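Long-range contact in uncharacterized protein (Vibrio parahaemolyticus, PDB 1ZBP), which is of unknown function but belongs to the ImpE family, and so may be linked to bacterial type VI secretion: residues 133-142 with 254-263. Numbering follows the deposited sequence.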
ATOM      1  N   LYS A 133      -2.263 -15.753 -13.870  1.00 39.06           N
ATOM      2  CA  LYS A 133      -3.651 -15.438 -14.192  1.00 38.33           C
ATOM      3  C   LYS A 133      -3.687 -14.280 -15.169  1.00 36.52           C
ATOM      4  O   LYS A 133      -3.035 -13.264 -14.944  1.00 36.01           O
ATOM      5  CB  LYS A 133      -4.413 -15.047 -12.920  1.00 36.68           C
ATOM      6  CG  LYS A 133      -5.918 -15.159 -13.015  1.00 37.82           C
ATOM      7  CD  LYS A 133      -6.334 -16.616 -13.025  1.00 39.02           C
ATOM      8  CE  LYS A 133      -7.809 -16.792 -12.712  1.00 41.00           C
ATOM      9  NZ  LYS A 133      -8.183 -18.249 -12.628  1.00 43.25           N
ATOM     10  N   GLY A 134      -4.449 -14.437 -16.248  1.00 35.76           N
ATOM     11  CA  GLY A 134      -4.563 -13.382 -17.243  1.00 36.33           C
ATOM     12  C   GLY A 134      -5.615 -12.353 -16.869  1.00 36.63           C
ATOM     13  O   GLY A 134      -6.675 -12.685 -16.328  1.00 35.80           O
ATOM     14  N   PHE A 135      -5.331 -11.094 -17.179  1.00 35.22           N
ATOM     15  CA  PHE A 135      -6.244 -10.018 -16.843  1.00 32.62           C
ATOM     16  C   PHE A 135      -6.502  -9.059 -17.985  1.00 33.79           C
ATOM     17  O   PHE A 135      -5.755  -8.985 -18.963  1.00 34.81           O
ATOM     18  CB  PHE A 135      -5.693  -9.215 -15.663  1.00 32.95           C
ATOM     19  CG  PHE A 135      -5.985  -9.828 -14.328  1.00 30.98           C
ATOM     20  CD1 PHE A 135      -7.207  -9.603 -13.708  1.00 27.65           C
ATOM     21  CD2 PHE A 135      -5.051 -10.626 -13.691  1.00 29.37           C
ATOM     22  CE1 PHE A 135      -7.501 -10.164 -12.499  1.00 27.45           C
ATOM     23  CE2 PHE A 135      -5.341 -11.199 -12.465  1.00 30.16           C
ATOM     24  CZ  PHE A 135      -6.564 -10.962 -11.866  1.00 28.32           C
ATOM     25  N   LEU A 136      -7.592  -8.325 -17.839  1.00 34.06           N
ATOM     26  CA  LEU A 136      -7.972  -7.295 -18.787  1.00 34.16           C
ATOM     27  C   LEU A 136      -7.637  -6.025 -18.015  1.00 32.02           C
ATOM     28  O   LEU A 136      -8.256  -5.743 -16.990  1.00 31.43           O
ATOM     29  CB  LEU A 136      -9.468  -7.361 -19.079  1.00 34.96           C
ATOM     30  CG  LEU A 136      -9.837  -7.715 -20.515  1.00 34.52           C
ATOM     31  CD1 LEU A 136      -9.354  -9.106 -20.841  1.00 33.60           C
ATOM     32  CD2 LEU A 136     -11.342  -7.615 -20.682  1.00 36.33           C
ATOM     33  N   ALA A 137      -6.640  -5.282 -18.481  1.00 32.57           N
ATOM     34  CA  ALA A 137      -6.229  -4.060 -17.792  1.00 34.60           C
ATOM     35  C   ALA A 137      -6.526  -2.838 -18.640  1.00 34.08           C
ATOM     36  O   ALA A 137      -5.895  -2.615 -19.667  1.00 35.68           O
ATOM     37  CB  ALA A 137      -4.747  -4.119 -17.441  1.00 32.33           C
ATOM     38  N   ASN A 138      -7.486  -2.039 -18.184  1.00 36.04           N
ATOM     39  CA  ASN A 138      -7.917  -0.849 -18.910  1.00 38.59           C
ATOM     40  C   ASN A 138      -8.469  -1.334 -20.255  1.00 40.46           C
ATOM     41  O   ASN A 138      -8.135  -0.788 -21.312  1.00 43.85           O
ATOM     42  CB  ASN A 138      -6.741   0.119 -19.139  1.00 38.70           C
ATOM     43  CG  ASN A 138      -6.211   0.741 -17.839  1.00 38.92           C
ATOM     44  OD1 ASN A 138      -5.108   1.303 -17.813  1.00 39.43           O
ATOM     45  ND2 ASN A 138      -6.997   0.649 -16.760  1.00 36.00           N
ATOM     46  N   ASP A 139      -9.287  -2.387 -20.210  1.00 40.93           N
ATOM     47  CA  ASP A 139      -9.915  -2.944 -21.408  1.00 42.61           C
ATOM     48  C   ASP A 139      -8.922  -3.625 -22.375  1.00 42.04           C
ATOM     49  O   ASP A 139      -9.300  -4.006 -23.482  1.00 41.56           O
ATOM     50  CB  ASP A 139     -10.683  -1.820 -22.131  1.00 46.40           C
ATOM     51  CG  ASP A 139     -11.773  -2.336 -23.068  1.00 51.07           C
ATOM     52  OD1 ASP A 139     -12.345  -1.512 -23.825  1.00 54.40           O
ATOM     53  OD2 ASP A 139     -12.074  -3.549 -23.047  1.00 52.18           O
ATOM     54  N   THR A 140      -7.660  -3.778 -21.977  1.00 41.58           N
ATOM     55  CA  THR A 140      -6.672  -4.435 -22.853  1.00 39.84           C
ATOM     56  C   THR A 140      -6.311  -5.807 -22.284  1.00 37.83           C
ATOM     57  O   THR A 140      -6.128  -5.944 -21.082  1.00 38.65           O
ATOM     58  CB  THR A 140      -5.386  -3.584 -22.988  1.00 41.06           C
ATOM     59  OG1 THR A 140      -5.689  -2.341 -23.643  1.00 40.83           O
ATOM     60  CG2 THR A 140      -4.335  -4.337 -23.807  1.00 42.26           C
ATOM     61  N   SER A 141      -6.219  -6.818 -23.142  1.00 35.91           N
ATOM     62  CA  SER A 141      -5.908  -8.158 -22.673  1.00 35.23           C
ATOM     63  C   SER A 141      -4.412  -8.434 -22.452  1.00 33.71           C
ATOM     64  O   SER A 141      -3.569  -8.053 -23.260  1.00 35.04           O
ATOM     65  CB  SER A 141      -6.479  -9.196 -23.638  1.00 36.75           C
ATOM     66  OG  SER A 141      -6.385 -10.519 -23.088  1.00 40.36           O
ATOM     67  N   PHE A 142      -4.099  -9.095 -21.341  1.00 32.35           N
ATOM     68  CA  PHE A 142      -2.727  -9.456 -20.961  1.00 30.72           C
ATOM     69  C   PHE A 142      -2.782 -10.889 -20.400  1.00 30.04           C
ATOM     70  O   PHE A 142      -3.666 -11.212 -19.605  1.00 29.27           O
ATOM     71  CB  PHE A 142      -2.210  -8.489 -19.883  1.00 29.85           C
ATOM     72  CG  PHE A 142      -2.005  -7.082 -20.381  1.00 28.77           C
ATOM     73  CD1 PHE A 142      -0.887  -6.756 -21.144  1.00 29.48           C
ATOM     74  CD2 PHE A 142      -2.956  -6.096 -20.132  1.00 26.88           C
ATOM     75  CE1 PHE A 142      -0.718  -5.464 -21.663  1.00 31.04           C
ATOM     76  CE2 PHE A 142      -2.798  -4.808 -20.645  1.00 30.48           C
ATOM     77  CZ  PHE A 142      -1.674  -4.487 -21.417  1.00 29.72           C
ATOM     78  N   ASP A 254      -1.369   4.291 -13.354  1.00 38.58           N
ATOM     79  CA  ASP A 254      -1.994   4.276 -14.675  1.00 39.56           C
ATOM     80  C   ASP A 254      -2.940   3.112 -14.813  1.00 39.20           C
ATOM     81  O   ASP A 254      -3.389   2.801 -15.912  1.00 42.09           O
ATOM     82  CB  ASP A 254      -0.966   4.185 -15.794  1.00 40.49           C
ATOM     83  CG  ASP A 254      -0.079   5.396 -15.864  1.00 44.02           C
ATOM     84  OD1 ASP A 254      -0.495   6.475 -15.382  1.00 45.66           O
ATOM     85  OD2 ASP A 254       1.038   5.269 -16.408  1.00 46.93           O
ATOM     86  N   LEU A 255      -3.228   2.451 -13.702  1.00 38.26           N
ATOM     87  CA  LEU A 255      -4.150   1.327 -13.716  1.00 36.62           C
ATOM     88  C   LEU A 255      -5.485   1.782 -13.123  1.00 34.88           C
ATOM     89  O   LEU A 255      -5.532   2.231 -11.978  1.00 32.94           O
ATOM     90  CB  LEU A 255      -3.582   0.169 -12.888  1.00 36.31           C
ATOM     91  CG  LEU A 255      -4.467  -1.075 -12.798  1.00 38.34           C
ATOM     92  CD1 LEU A 255      -4.577  -1.727 -14.176  1.00 39.40           C
ATOM     93  CD2 LEU A 255      -3.891  -2.056 -11.788  1.00 39.90           C
ATOM     94  N   GLN A 256      -6.557   1.671 -13.907  1.00 32.89           N
ATOM     95  CA  GLN A 256      -7.892   2.055 -13.444  1.00 33.53           C
ATOM     96  C   GLN A 256      -8.721   0.838 -13.033  1.00 32.34           C
ATOM     97  O   GLN A 256      -9.348   0.852 -11.976  1.00 32.61           O
ATOM     98  CB  GLN A 256      -8.674   2.830 -14.517  1.00 35.26           C
ATOM     99  CG  GLN A 256      -8.315   4.299 -14.673  1.00 38.48           C
ATOM    100  CD  GLN A 256      -7.001   4.504 -15.402  1.00 42.45           C
ATOM    101  OE1 GLN A 256      -6.794   3.965 -16.495  1.00 42.88           O
ATOM    102  NE2 GLN A 256      -6.103   5.290 -14.803  1.00 42.27           N
ATOM    103  N   ASN A 257      -8.740  -0.202 -13.861  1.00 30.92           N
ATOM    104  CA  ASN A 257      -9.516  -1.397 -13.540  1.00 33.35           C
ATOM    105  C   ASN A 257      -8.880  -2.706 -14.002  1.00 33.28           C
ATOM    106  O   ASN A 257      -8.128  -2.756 -14.976  1.00 33.14           O
ATOM    107  CB  ASN A 257     -10.923  -1.332 -14.157  1.00 36.86           C
ATOM    108  CG  ASN A 257     -11.273   0.041 -14.698  1.00 42.15           C
ATOM    109  OD1 ASN A 257     -11.772   0.908 -13.969  1.00 44.82           O
ATOM    110  ND2 ASN A 257     -11.004   0.253 -15.988  1.00 40.92           N
ATOM    111  N   LEU A 258      -9.191  -3.767 -13.278  1.00 33.32           N
ATOM    112  CA  LEU A 258      -8.726  -5.095 -13.627  1.00 34.74           C
ATOM    113  C   LEU A 258      -9.958  -5.977 -13.761  1.00 34.71           C
ATOM    114  O   LEU A 258     -10.844  -5.938 -12.914  1.00 37.00           O
ATOM    115  CB  LEU A 258      -7.807  -5.667 -12.549  1.00 35.13           C
ATOM    116  CG  LEU A 258      -6.334  -5.270 -12.588  1.00 35.58           C
ATOM    117  CD1 LEU A 258      -5.614  -5.941 -11.422  1.00 35.57           C
ATOM    118  CD2 LEU A 258      -5.719  -5.686 -13.913  1.00 33.21           C
ATOM    119  N   GLN A 259     -10.007  -6.761 -14.831  1.00 36.13           N
ATOM    120  CA  GLN A 259     -11.107  -7.690 -15.100  1.00 37.18           C
ATOM    121  C   GLN A 259     -10.470  -9.043 -15.418  1.00 34.74           C
ATOM    122  O   GLN A 259      -9.860  -9.197 -16.475  1.00 33.09           O
ATOM    123  CB  GLN A 259     -11.921  -7.205 -16.302  1.00 39.93           C
ATOM    124  CG  GLN A 259     -13.314  -6.730 -15.955  1.00 45.05           C
ATOM    125  CD  GLN A 259     -14.276  -7.883 -15.704  1.00 48.05           C
ATOM    126  OE1 GLN A 259     -13.852  -8.998 -15.384  1.00 48.36           O
ATOM    127  NE2 GLN A 259     -15.579  -7.617 -15.845  1.00 46.87           N
ATOM    128  N   VAL A 260     -10.611 -10.007 -14.507  1.00 31.46           N
ATOM    129  CA  VAL A 260     -10.027 -11.342 -14.673  1.00 30.21           C
ATOM    130  C   VAL A 260     -10.556 -12.094 -15.898  1.00 30.43           C
ATOM    131  O   VAL A 260     -11.730 -11.988 -16.262  1.00 30.00           O
ATOM    132  CB  VAL A 260     -10.267 -12.213 -13.393  1.00 31.29           C
ATOM    133  CG1 VAL A 260     -11.757 -12.594 -13.266  1.00 28.92           C
ATOM    134  CG2 VAL A 260      -9.408 -13.464 -13.429  1.00 27.14           C
ATOM    135  N   ILE A 261      -9.677 -12.844 -16.544  1.00 30.31           N
ATOM    136  CA  ILE A 261     -10.060 -13.619 -17.711  1.00 29.13           C
ATOM    137  C   ILE A 261     -10.640 -14.931 -17.181  1.00 31.59           C
ATOM    138  O   ILE A 261      -9.911 -15.753 -16.653  1.00 32.61           O
ATOM    139  CB  ILE A 261      -8.815 -13.830 -18.616  1.00 26.79           C
ATOM    140  CG1 ILE A 261      -8.408 -12.477 -19.187  1.00 27.01           C
ATOM    141  CG2 ILE A 261      -9.099 -14.841 -19.741  1.00 22.45           C
ATOM    142  CD1 ILE A 261      -7.442 -12.537 -20.360  1.00 29.18           C
ATOM    143  N   LYS A 262     -11.956 -15.108 -17.297  1.00 36.81           N
ATOM    144  CA  LYS A 262     -12.604 -16.313 -16.784  1.00 43.94           C
ATOM    145  C   LYS A 262     -12.475 -17.463 -17.760  1.00 46.45           C
ATOM    146  O   LYS A 262     -12.083 -17.272 -18.907  1.00 48.18           O
ATOM    147  CB  LYS A 262     -14.110 -16.089 -16.485  1.00 45.55           C
ATOM    148  CG  LYS A 262     -14.647 -14.652 -16.566  1.00 48.49           C
ATOM    149  CD  LYS A 262     -14.298 -13.803 -15.351  1.00 50.67           C
ATOM    150  CE  LYS A 262     -14.943 -12.402 -15.425  1.00 53.19           C
ATOM    151  NZ  LYS A 262     -14.621 -11.533 -14.236  1.00 52.99           N
ATOM    152  N   GLU A 263     -12.786 -18.667 -17.291  1.00 50.45           N
ATOM    153  CA  GLU A 263     -12.757 -19.856 -18.141  1.00 53.08           C
ATOM    154  C   GLU A 263     -14.171 -20.425 -18.069  1.00 53.98           C
ATOM    155  O   GLU A 263     -14.471 -21.258 -17.215  1.00 53.85           O
ATOM    156  CB  GLU A 263     -11.747 -20.876 -17.622  1.00 51.75           C
ATOM    157  CG  GLU A 263     -10.514 -20.232 -17.035  1.00 55.58           C
ATOM    158  CD  GLU A 263      -9.445 -21.239 -16.702  1.00 57.18           C
ATOM    159  OE1 GLU A 263      -8.663 -20.988 -15.751  1.00 56.67           O
ATOM    160  OE2 GLU A 263      -9.378 -22.272 -17.410  1.00 56.48           O
TER
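The ring of F135 leans obliquely against V260, with CE1 3.6 Å from V260 CB, while the ring of F142 receives the carbonyl O of A137 at its edge, in the ring plane. Both phenylalanines belong to a beta hairpin, strand 135-137 and the strand that follows its type I' turn from A137 to T140. N138 and D139 take the positive phi values of this turn, which Asn and Asp accept more readily than most residues with a side chain. Strand 257-260 pairs antiparallel with strand 135-137 of the hairpin and, on its other side, with strand 173-178, so the contact lies inside an eight-stranded sheet.

F135, A137, L258 and V260 share one face of the sheet, a buried side suited to apolar groups. L258 CD2 touches both F135 CB, at 3.9 Å, and the small A137 CB, and I173 also touches F135. The partly exposed opposite face carries L136 and Q259, a hydrogen-bonded pair, with L136 N 2.8 Å from Q259 O and Q259 N bound to L136 O. L136 CD1 meets I261 CG1 at 3.9 Å, the side chains crossing at about a right angle. I261 N-H reaches G134 O. Having no side chain, G134 lets I261 CG1 and CD1 lie against its backbone. V260 CG2, set anti to the backbone N, meets the aliphatic part of K133, 3.8 Å from its CE.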